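Local coordinates for uncharacterized protein (Aeromonas hydrophila J-1, PDB 6R1J) that is the AhlC component of the tripartite alpha-pore-forming toxin AHL, here in a soluble form with a triply substituted head, at residues A[83-88]-A[230-235]; A[101-106]-A[216-221]; A[74-79]-A[246-251]. The protein carries 3 engineered substitutions. All coordinates share one frame; numbering follows the deposited sequence.

Contact 1 (A[83-88]-A[230-235])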
loop_
_atom_site.group_PDB
_atom_site.type_symbol
_atom_site.label_atom_id
_atom_site.label_comp_id
_atom_site.label_asym_id
_atom_site.label_seq_id
_atom_site.Cartn_x
_atom_site.Cartn_y
_atom_site.Cartn_z
ATOM N N ALA A 83 50.319 9.639 -29.869
ATOM C CA ALA A 83 50.256 10.911 -29.106
ATOM C C ALA A 83 48.797 11.293 -28.776
ATOM O O ALA A 83 48.558 11.839 -27.674
ATOM C CB ALA A 83 50.905 12.015 -29.879
ATOM N N PHE A 84 47.876 11.102 -29.730
ATOM C CA PHE A 84 46.421 11.428 -29.603
ATOM C C PHE A 84 45.797 10.462 -28.579
ATOM O O PHE A 84 45.200 10.949 -27.589
ATOM C CB PHE A 84 45.698 11.322 -30.960
ATOM C CG PHE A 84 44.219 11.627 -30.891
ATOM C CD1 PHE A 84 43.784 12.917 -30.644
ATOM C CD2 PHE A 84 43.277 10.617 -31.004
ATOM C CE1 PHE A 84 42.431 13.195 -30.542
ATOM C CE2 PHE A 84 41.921 10.893 -30.893
ATOM C CZ PHE A 84 41.506 12.186 -30.678
ATOM N N VAL A 85 45.963 9.150 -28.819
ATOM C CA VAL A 85 45.480 8.058 -27.932
ATOM C C VAL A 85 45.976 8.363 -26.518
ATOM O O VAL A 85 45.128 8.346 -25.578
ATOM C CB VAL A 85 45.905 6.668 -28.435
ATOM C CG1 VAL A 85 45.634 5.592 -27.407
ATOM C CG2 VAL A 85 45.226 6.322 -29.758
ATOM N N ASP A 86 47.259 8.721 -26.380
ATOM C CA ASP A 86 47.856 9.057 -25.063
ATOM C C ASP A 86 47.114 10.248 -24.475
ATOM O O ASP A 86 46.787 10.199 -23.288
ATOM C CB ASP A 86 49.336 9.448 -25.124
ATOM C CG ASP A 86 50.319 8.306 -25.312
ATOM O OD1 ASP A 86 49.877 7.141 -25.274
ATOM O OD2 ASP A 86 51.541 8.607 -25.484
ATOM N N LEU A 87 46.936 11.317 -25.244
ATOM C CA LEU A 87 46.260 12.532 -24.735
ATOM C C LEU A 87 44.813 12.193 -24.272
ATOM O O LEU A 87 44.390 12.665 -23.184
ATOM C CB LEU A 87 46.258 13.573 -25.849
ATOM C CG LEU A 87 45.492 14.846 -25.514
ATOM C CD1 LEU A 87 46.250 15.648 -24.466
ATOM C CD2 LEU A 87 45.219 15.661 -26.769
ATOM N N VAL A 88 44.072 11.418 -25.061
ATOM C CA VAL A 88 42.650 11.056 -24.749
ATOM C C VAL A 88 42.650 10.161 -23.490
ATOM O O VAL A 88 41.871 10.465 -22.576
ATOM C CB VAL A 88 41.944 10.374 -25.939
ATOM C CG1 VAL A 88 40.570 9.829 -25.552
ATOM C CG2 VAL A 88 41.811 11.306 -27.144
ATOM N N GLY A 230 37.849 1.403 -24.178
ATOM C CA GLY A 230 38.173 0.181 -24.929
ATOM C C GLY A 230 38.333 0.474 -26.415
ATOM O O GLY A 230 39.260 -0.064 -27.070
ATOM N N ASP A 231 37.442 1.296 -26.973
ATOM C CA ASP A 231 37.564 1.737 -28.385
ATOM C C ASP A 231 38.903 2.465 -28.561
ATOM O O ASP A 231 39.651 2.110 -29.478
ATOM C CB ASP A 231 36.359 2.600 -28.769
ATOM C CG ASP A 231 35.086 1.796 -28.934
ATOM O OD1 ASP A 231 35.203 0.623 -29.317
ATOM O OD2 ASP A 231 33.982 2.376 -28.766
ATOM N N ILE A 232 39.216 3.431 -27.712
ATOM C CA ILE A 232 40.400 4.307 -27.847
ATOM C C ILE A 232 41.680 3.475 -27.745
ATOM O O ILE A 232 42.616 3.764 -28.521
ATOM C CB ILE A 232 40.345 5.460 -26.831
ATOM C CG1 ILE A 232 39.240 6.457 -27.165
ATOM C CG2 ILE A 232 41.681 6.163 -26.714
ATOM C CD1 ILE A 232 39.463 7.191 -28.480
ATOM N N ALA A 233 41.708 2.471 -26.866
ATOM C CA ALA A 233 42.900 1.608 -26.679
ATOM C C ALA A 233 43.061 0.689 -27.897
ATOM O O ALA A 233 44.173 0.286 -28.157
ATOM C CB ALA A 233 42.805 0.847 -25.377
ATOM N N ASN A 234 41.994 0.391 -28.639
ATOM C CA ASN A 234 42.073 -0.444 -29.868
ATOM C C ASN A 234 42.695 0.334 -31.041
ATOM O O ASN A 234 42.884 -0.270 -32.099
ATOM C CB ASN A 234 40.733 -1.076 -30.199
ATOM C CG ASN A 234 40.479 -2.240 -29.272
ATOM O OD1 ASN A 234 41.413 -2.955 -28.917
ATOM N ND2 ASN A 234 39.240 -2.418 -28.862
ATOM N N VAL A 235 43.009 1.612 -30.851
ATOM C CA VAL A 235 43.799 2.431 -31.813
ATOM C C VAL A 235 45.285 2.289 -31.426
ATOM O O VAL A 235 46.134 2.219 -32.334
ATOM C CB VAL A 235 43.319 3.894 -31.774
ATOM C CG1 VAL A 235 44.080 4.777 -32.758
ATOM C CG2 VAL A 235 41.816 3.991 -32.005
#
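Val85 and Val88 meet Ile232 and Val235 across an antiparallel helix pair, part of the long-helix bundle on which this alpha-pore-forming toxin component is built. The local axes come within 9.5 Å of each other and their N-to-C directions differ by 154°, which sets the helices antiparallel with a moderate tilt. The backbones draw nearest where the CA atoms of Val85 and Ile232 lie 6.3 Å apart.

The side chains that meet are all apolar, and no hydrogen bond joins the segments. Both branches of Val85 are used. With chi1 at 170°, CG1 stands anti to the backbone N, while CG2 lies beside that N and meets Val235 CG1 at 3.6 Å. One turn along, Val88 crosses Ile232 at about a right angle, and its CG1 rests almost equally against three carbons of that side chain: 4.0 Å from Ile232 CG1, with CG2 and CD1 at similar range. Leu62 of helix 28-70 touches Val88 as well, so a third helix borders this core.

The other faces of the two helices behave differently. Ala83 and Asp86 are exposed and give no surface to the partner segment, and the CB atoms of Ala233 and Asn234 are directed away from it. Asp231 takes no part in this contact yet is buried: its OD2 forms a salt bridge with Lys152 NZ of the second subunit, another copy of the protein.

Between the two apolar pairs the helices touch through a main-chain atom. Val85 CG1 lies 3.7 Å from Ile232 O, a van der Waals approach to a carbonyl oxygen that itself accepts a hydrogen bond from Val235 N at 3.2 Å.

Contact 2 (A[101-106]-A[216-221])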
loop_
_atom_site.group_PDB
_atom_site.type_symbol
_atom_site.label_atom_id
_atom_site.label_comp_id
_atom_site.label_asym_id
_atom_site.label_seq_id
_atom_site.Cartn_x
_atom_site.Cartn_y
_atom_site.Cartn_z
ATOM N N GLN A 101 33.862 7.474 -8.185
ATOM C CA GLN A 101 33.764 8.086 -6.831
ATOM C C GLN A 101 32.332 8.510 -6.545
ATOM O O GLN A 101 31.818 8.267 -5.415
ATOM C CB GLN A 101 34.684 9.304 -6.737
ATOM C CG GLN A 101 36.141 8.889 -6.761
ATOM C CD GLN A 101 37.106 10.049 -6.708
ATOM O OE1 GLN A 101 36.751 11.212 -6.939
ATOM N NE2 GLN A 101 38.350 9.714 -6.398
ATOM N N THR A 102 31.701 9.156 -7.523
ATOM C CA THR A 102 30.316 9.607 -7.382
ATOM C C THR A 102 29.424 8.382 -7.189
ATOM O O THR A 102 28.515 8.457 -6.349
ATOM C CB THR A 102 29.853 10.434 -8.586
ATOM O OG1 THR A 102 30.778 11.511 -8.743
ATOM C CG2 THR A 102 28.451 10.966 -8.398
ATOM N N LEU A 103 29.672 7.305 -7.932
ATOM C CA LEU A 103 28.818 6.112 -7.819
ATOM C C LEU A 103 29.022 5.520 -6.415
ATOM O O LEU A 103 28.039 5.144 -5.777
ATOM C CB LEU A 103 29.204 5.115 -8.900
ATOM C CG LEU A 103 28.407 3.817 -8.911
ATOM C CD1 LEU A 103 26.926 4.069 -9.089
ATOM C CD2 LEU A 103 28.919 2.870 -9.978
ATOM N N THR A 104 30.268 5.388 -5.979
ATOM C CA THR A 104 30.596 4.801 -4.646
ATOM C C THR A 104 29.888 5.604 -3.548
ATOM O O THR A 104 29.190 4.979 -2.762
ATOM C CB THR A 104 32.113 4.730 -4.412
ATOM O OG1 THR A 104 32.617 3.822 -5.379
ATOM C CG2 THR A 104 32.477 4.226 -3.033
ATOM N N ALA A 105 30.058 6.927 -3.489
ATOM C CA ALA A 105 29.399 7.770 -2.461
ATOM C C ALA A 105 27.879 7.547 -2.513
ATOM O O ALA A 105 27.229 7.395 -1.445
ATOM C CB ALA A 105 29.763 9.223 -2.617
ATOM N N SER A 106 27.295 7.475 -3.717
ATOM C CA SER A 106 25.833 7.280 -3.866
ATOM C C SER A 106 25.413 5.917 -3.303
ATOM O O SER A 106 24.459 5.880 -2.536
ATOM C CB SER A 106 25.402 7.456 -5.300
ATOM O OG SER A 106 25.644 8.799 -5.708
ATOM N N ASP A 216 21.643 4.332 -11.054
ATOM C CA ASP A 216 21.639 3.559 -12.319
ATOM C C ASP A 216 22.185 4.447 -13.469
ATOM O O ASP A 216 22.910 3.941 -14.285
ATOM C CB ASP A 216 20.251 3.009 -12.648
ATOM C CG ASP A 216 19.719 1.952 -11.684
ATOM O OD1 ASP A 216 20.529 1.380 -10.885
ATOM O OD2 ASP A 216 18.503 1.756 -11.700
ATOM N N ARG A 217 21.899 5.732 -13.465
ATOM C CA ARG A 217 22.335 6.640 -14.565
ATOM C C ARG A 217 23.812 6.972 -14.376
ATOM O O ARG A 217 24.537 6.977 -15.361
ATOM C CB ARG A 217 21.511 7.927 -14.603
ATOM C CG ARG A 217 21.916 8.880 -15.722
ATOM C CD ARG A 217 22.043 8.200 -17.087
ATOM N NE ARG A 217 20.807 7.536 -17.498
ATOM C CZ ARG A 217 19.852 8.061 -18.302
ATOM N NH1 ARG A 217 18.782 7.351 -18.597
ATOM N NH2 ARG A 217 19.979 9.259 -18.845
ATOM N N VAL A 218 24.264 7.176 -13.130
ATOM C CA VAL A 218 25.710 7.386 -12.886
ATOM C C VAL A 218 26.445 6.132 -13.321
ATOM O O VAL A 218 27.519 6.213 -13.967
ATOM C CB VAL A 218 26.016 7.748 -11.429
ATOM C CG1 VAL A 218 27.504 7.765 -11.202
ATOM C CG2 VAL A 218 25.412 9.089 -11.067
ATOM N N SER A 219 25.893 4.968 -12.995
ATOM C CA SER A 219 26.545 3.700 -13.343
ATOM C C SER A 219 26.561 3.562 -14.884
ATOM O O SER A 219 27.594 3.133 -15.442
ATOM C CB SER A 219 25.868 2.528 -12.658
ATOM O OG SER A 219 26.362 1.326 -13.178
ATOM N N LYS A 220 25.482 3.955 -15.558
ATOM C CA LYS A 220 25.406 3.854 -17.054
ATOM C C LYS A 220 26.492 4.760 -17.634
ATOM O O LYS A 220 27.250 4.306 -18.468
ATOM C CB LYS A 220 23.985 4.184 -17.529
ATOM C CG LYS A 220 23.774 3.935 -19.018
ATOM C CD LYS A 220 22.358 4.130 -19.518
ATOM C CE LYS A 220 22.199 3.575 -20.935
ATOM N NZ LYS A 220 23.252 4.080 -21.867
ATOM N N VAL A 221 26.675 5.952 -17.069
ATOM C CA VAL A 221 27.709 6.915 -17.534
ATOM C C VAL A 221 29.100 6.277 -17.398
ATOM O O VAL A 221 29.898 6.360 -18.352
ATOM C CB VAL A 221 27.550 8.263 -16.822
ATOM C CG1 VAL A 221 28.809 9.089 -16.871
ATOM C CG2 VAL A 221 26.349 9.036 -17.372
#
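Antiparallel packing of helix 78-157 against helix 163-236, within the toxin's elongated helical bundle, brings Leu103 against Val218 and Ser219. The local axes approach to 9.4 Å, and their N-to-C directions differ by 155°. The nearest CA atoms, those of Leu103 and Val218, are 6.1 Å apart, with a valine and a serine opposite Leu103.

Leu103 divides its contacts along its own length. Its CB lies 3.9 Å from Val218 CG1, near the helix surface. The far end serves the next residue: CG is swung anti to the backbone N (chi1 180°), and both methyls of the terminal fork abut Ser219 CB, CD1 at 4.0 Å and CD2 at 4.1 Å. The serine therefore contributes carbon to the interface. Thr102 adds a looser touch, its CG2 being 4.4 Å from Val218 CG1, while its OG1 bonds back to Leu98 O. No hydrogen bond joins the segments, but Ser106 OG donates to Thr102 O at 3.0 Å. That oxygen is held twice, because Ser106 N also reaches it, from the opposite face of the carbonyl plane.

The side chain of Ser219 is about 9 Å from a bound sodium ion, whose site includes Thr224 and Asp264; Lys220 NZ hydrogen-bonds to Asp264 OD2. Helix 28-70 borders the contact through Val48 and Met51 against Thr102 and Leu44 against Ser106, while helix 244-264 meets the same stretch of helix 163-236 where Leu261 packs on Val221.

Contact 3 (A[74-79]-A[246-251])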
loop_
_atom_site.group_PDB
_atom_site.type_symbol
_atom_site.label_atom_id
_atom_site.label_comp_id
_atom_site.label_asym_id
_atom_site.label_seq_id
_atom_site.Cartn_x
_atom_site.Cartn_y
_atom_site.Cartn_z
ATOM N N GLY A 74 43.920 10.172 -46.654
ATOM C CA GLY A 74 45.200 9.465 -46.840
ATOM C C GLY A 74 45.511 8.639 -45.592
ATOM O O GLY A 74 44.591 8.196 -44.908
ATOM N N PRO A 75 46.787 8.498 -45.178
ATOM C CA PRO A 75 47.126 7.586 -44.088
ATOM C C PRO A 75 47.256 8.243 -42.706
ATOM O O PRO A 75 47.638 9.388 -42.639
ATOM C CB PRO A 75 48.504 7.135 -44.592
ATOM C CG PRO A 75 49.132 8.428 -45.119
ATOM C CD PRO A 75 47.968 9.224 -45.683
ATOM N N PHE A 76 46.931 7.513 -41.634
ATOM C CA PHE A 76 47.206 7.970 -40.245
ATOM C C PHE A 76 48.696 7.679 -39.957
ATOM O O PHE A 76 49.115 6.515 -40.139
ATOM C CB PHE A 76 46.252 7.329 -39.225
ATOM C CG PHE A 76 44.821 7.829 -39.218
ATOM C CD1 PHE A 76 44.483 9.002 -38.555
ATOM C CD2 PHE A 76 43.805 7.095 -39.825
ATOM C CE1 PHE A 76 43.166 9.448 -38.537
ATOM C CE2 PHE A 76 42.490 7.536 -39.802
ATOM C CZ PHE A 76 42.175 8.709 -39.152
ATOM N N ASN A 77 49.471 8.745 -39.698
ATOM C CA ASN A 77 50.877 8.754 -39.205
ATOM C C ASN A 77 50.833 8.050 -37.852
ATOM O O ASN A 77 50.272 8.606 -36.907
ATOM C CB ASN A 77 51.383 10.201 -39.167
ATOM C CG ASN A 77 52.440 10.507 -38.130
ATOM O OD1 ASN A 77 52.929 9.628 -37.423
ATOM N ND2 ASN A 77 52.765 11.780 -38.010
ATOM N N PRO A 78 51.455 6.854 -37.707
ATOM C CA PRO A 78 51.262 6.005 -36.525
ATOM C C PRO A 78 51.732 6.595 -35.180
ATOM O O PRO A 78 51.269 6.122 -34.143
ATOM C CB PRO A 78 52.063 4.737 -36.877
ATOM C CG PRO A 78 53.159 5.245 -37.796
ATOM C CD PRO A 78 52.495 6.336 -38.610
ATOM N N GLU A 79 52.616 7.600 -35.232
ATOM C CA GLU A 79 53.172 8.341 -34.069
ATOM C C GLU A 79 52.157 9.418 -33.666
ATOM O O GLU A 79 52.017 9.662 -32.457
ATOM C CB GLU A 79 54.561 8.889 -34.428
ATOM C CG GLU A 79 55.308 9.575 -33.289
ATOM C CD GLU A 79 54.962 11.038 -33.024
ATOM O OE1 GLU A 79 54.281 11.659 -33.876
ATOM O OE2 GLU A 79 55.383 11.563 -31.964
ATOM N N LEU A 246 41.571 0.819 -39.572
ATOM C CA LEU A 246 41.270 0.294 -38.211
ATOM C C LEU A 246 41.144 1.477 -37.268
ATOM O O LEU A 246 40.182 1.524 -36.507
ATOM C CB LEU A 246 42.330 -0.690 -37.713
ATOM C CG LEU A 246 42.054 -2.144 -38.083
ATOM C CD1 LEU A 246 43.165 -3.037 -37.557
ATOM C CD2 LEU A 246 40.693 -2.602 -37.558
ATOM N N ALA A 247 42.069 2.414 -37.363
ATOM C CA ALA A 247 42.008 3.638 -36.568
ATOM C C ALA A 247 40.637 4.279 -36.842
ATOM O O ALA A 247 39.994 4.672 -35.881
ATOM C CB ALA A 247 43.172 4.519 -36.901
ATOM N N ARG A 248 40.162 4.271 -38.094
ATOM C CA ARG A 248 38.886 4.915 -38.491
ATOM C C ARG A 248 37.728 4.147 -37.835
ATOM O O ARG A 248 36.777 4.784 -37.363
ATOM C CB ARG A 248 38.813 4.983 -40.021
ATOM C CG ARG A 248 37.580 5.664 -40.595
ATOM C CD ARG A 248 37.691 5.855 -42.115
ATOM N NE ARG A 248 38.870 6.673 -42.350
ATOM C CZ ARG A 248 38.886 7.997 -42.236
ATOM N NH1 ARG A 248 37.772 8.646 -41.932
ATOM N NH2 ARG A 248 40.007 8.669 -42.435
ATOM N N LEU A 249 37.799 2.817 -37.803
ATOM C CA LEU A 249 36.751 1.966 -37.185
ATOM C C LEU A 249 36.610 2.301 -35.700
ATOM O O LEU A 249 35.467 2.563 -35.278
ATOM C CB LEU A 249 37.086 0.490 -37.363
ATOM C CG LEU A 249 36.047 -0.489 -36.820
ATOM C CD1 LEU A 249 34.884 -0.632 -37.795
ATOM C CD2 LEU A 249 36.688 -1.839 -36.544
ATOM N N PHE A 250 37.719 2.338 -34.955
ATOM C CA PHE A 250 37.714 2.565 -33.492
ATOM C C PHE A 250 37.402 4.029 -33.194
ATOM O O PHE A 250 36.743 4.288 -32.177
ATOM C CB PHE A 250 38.994 1.999 -32.873
ATOM C CG PHE A 250 38.993 0.486 -32.942
ATOM C CD1 PHE A 250 38.040 -0.241 -32.240
ATOM C CD2 PHE A 250 39.917 -0.211 -33.700
ATOM C CE1 PHE A 250 37.995 -1.627 -32.309
ATOM C CE2 PHE A 250 39.862 -1.597 -33.778
ATOM C CZ PHE A 250 38.898 -2.302 -33.090
ATOM N N PHE A 251 37.807 4.970 -34.052
ATOM C CA PHE A 251 37.421 6.372 -33.814
ATOM C C PHE A 251 35.901 6.465 -33.969
ATOM O O PHE A 251 35.317 7.179 -33.179
ATOM C CB PHE A 251 38.172 7.361 -34.706
ATOM C CG PHE A 251 39.615 7.592 -34.325
ATOM C CD1 PHE A 251 40.017 7.630 -32.997
ATOM C CD2 PHE A 251 40.574 7.826 -35.306
ATOM C CE1 PHE A 251 41.335 7.894 -32.664
ATOM C CE2 PHE A 251 41.892 8.086 -34.962
ATOM C CZ PHE A 251 42.260 8.146 -33.646
#
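Phe76, in the loop leading into helix 78-157, projects its ring onto helix 244-264 and touches Ala247, Arg248 and Phe251. The ring orientations identify the aromatic pair: with centroids 5.8 Å apart and planes at 64°, Phe251 presents its edge to the face of Phe76 in an offset edge-to-face stack. The closest carbons are Phe76 CE1 and Phe251 CE2, at 4.0 Å. Ala247 CB lies on the same side of the ring plane as Phe251, 3.9 Å from Phe76 CD2.

Arg248 approaches obliquely from the other side of that plane. Its chain leaves the helix extended and then bends at chi3 (-60°), bringing NH2 to 3.8 Å from Phe76 CE2 with the guanidinium and ring planes 34° apart. Two carbonyls hold that group in position, NH2 donating to Asn72 O and NH1 to Leu70 O, so the arginine links helix 244-264 to the C-terminal end of helix 28-70 and the loop just after it while lying against the phenylalanine.

Just after the ring, Asn77 N-caps helix 78-157: its OD1 accepts from Glu79 N at 3.0 Å. Leu81 in the first turns of that helix touches Phe76, Ala247 and Phe251, whereas Gln69 of helix 28-70 packs on both phenylalanines. Elsewhere on helix 244-264, Leu249 and Phe250 pack on Thr156 of the second subunit.

From the N terminus, residues 74-79 come first, followed by 83-88 and 101-106 on helix 78-157; their partners then return in reverse order, 216-221, 230-235 and 246-251. The three closures are therefore concentric: contact 2 lies within contact 1, contact 1 within contact 3, and none cross. Contacts 1 and 2 fasten helix 78-157 to helix 163-236 at points 24 Å apart between centres. Contact 3 extends the tie to helix 244-264, at one end of the rod. Contacts 1 and 3 adjoin directly, Phe84 CE2 lying 3.5 Å from Phe251 CE1, whereas contact 2 touches neither.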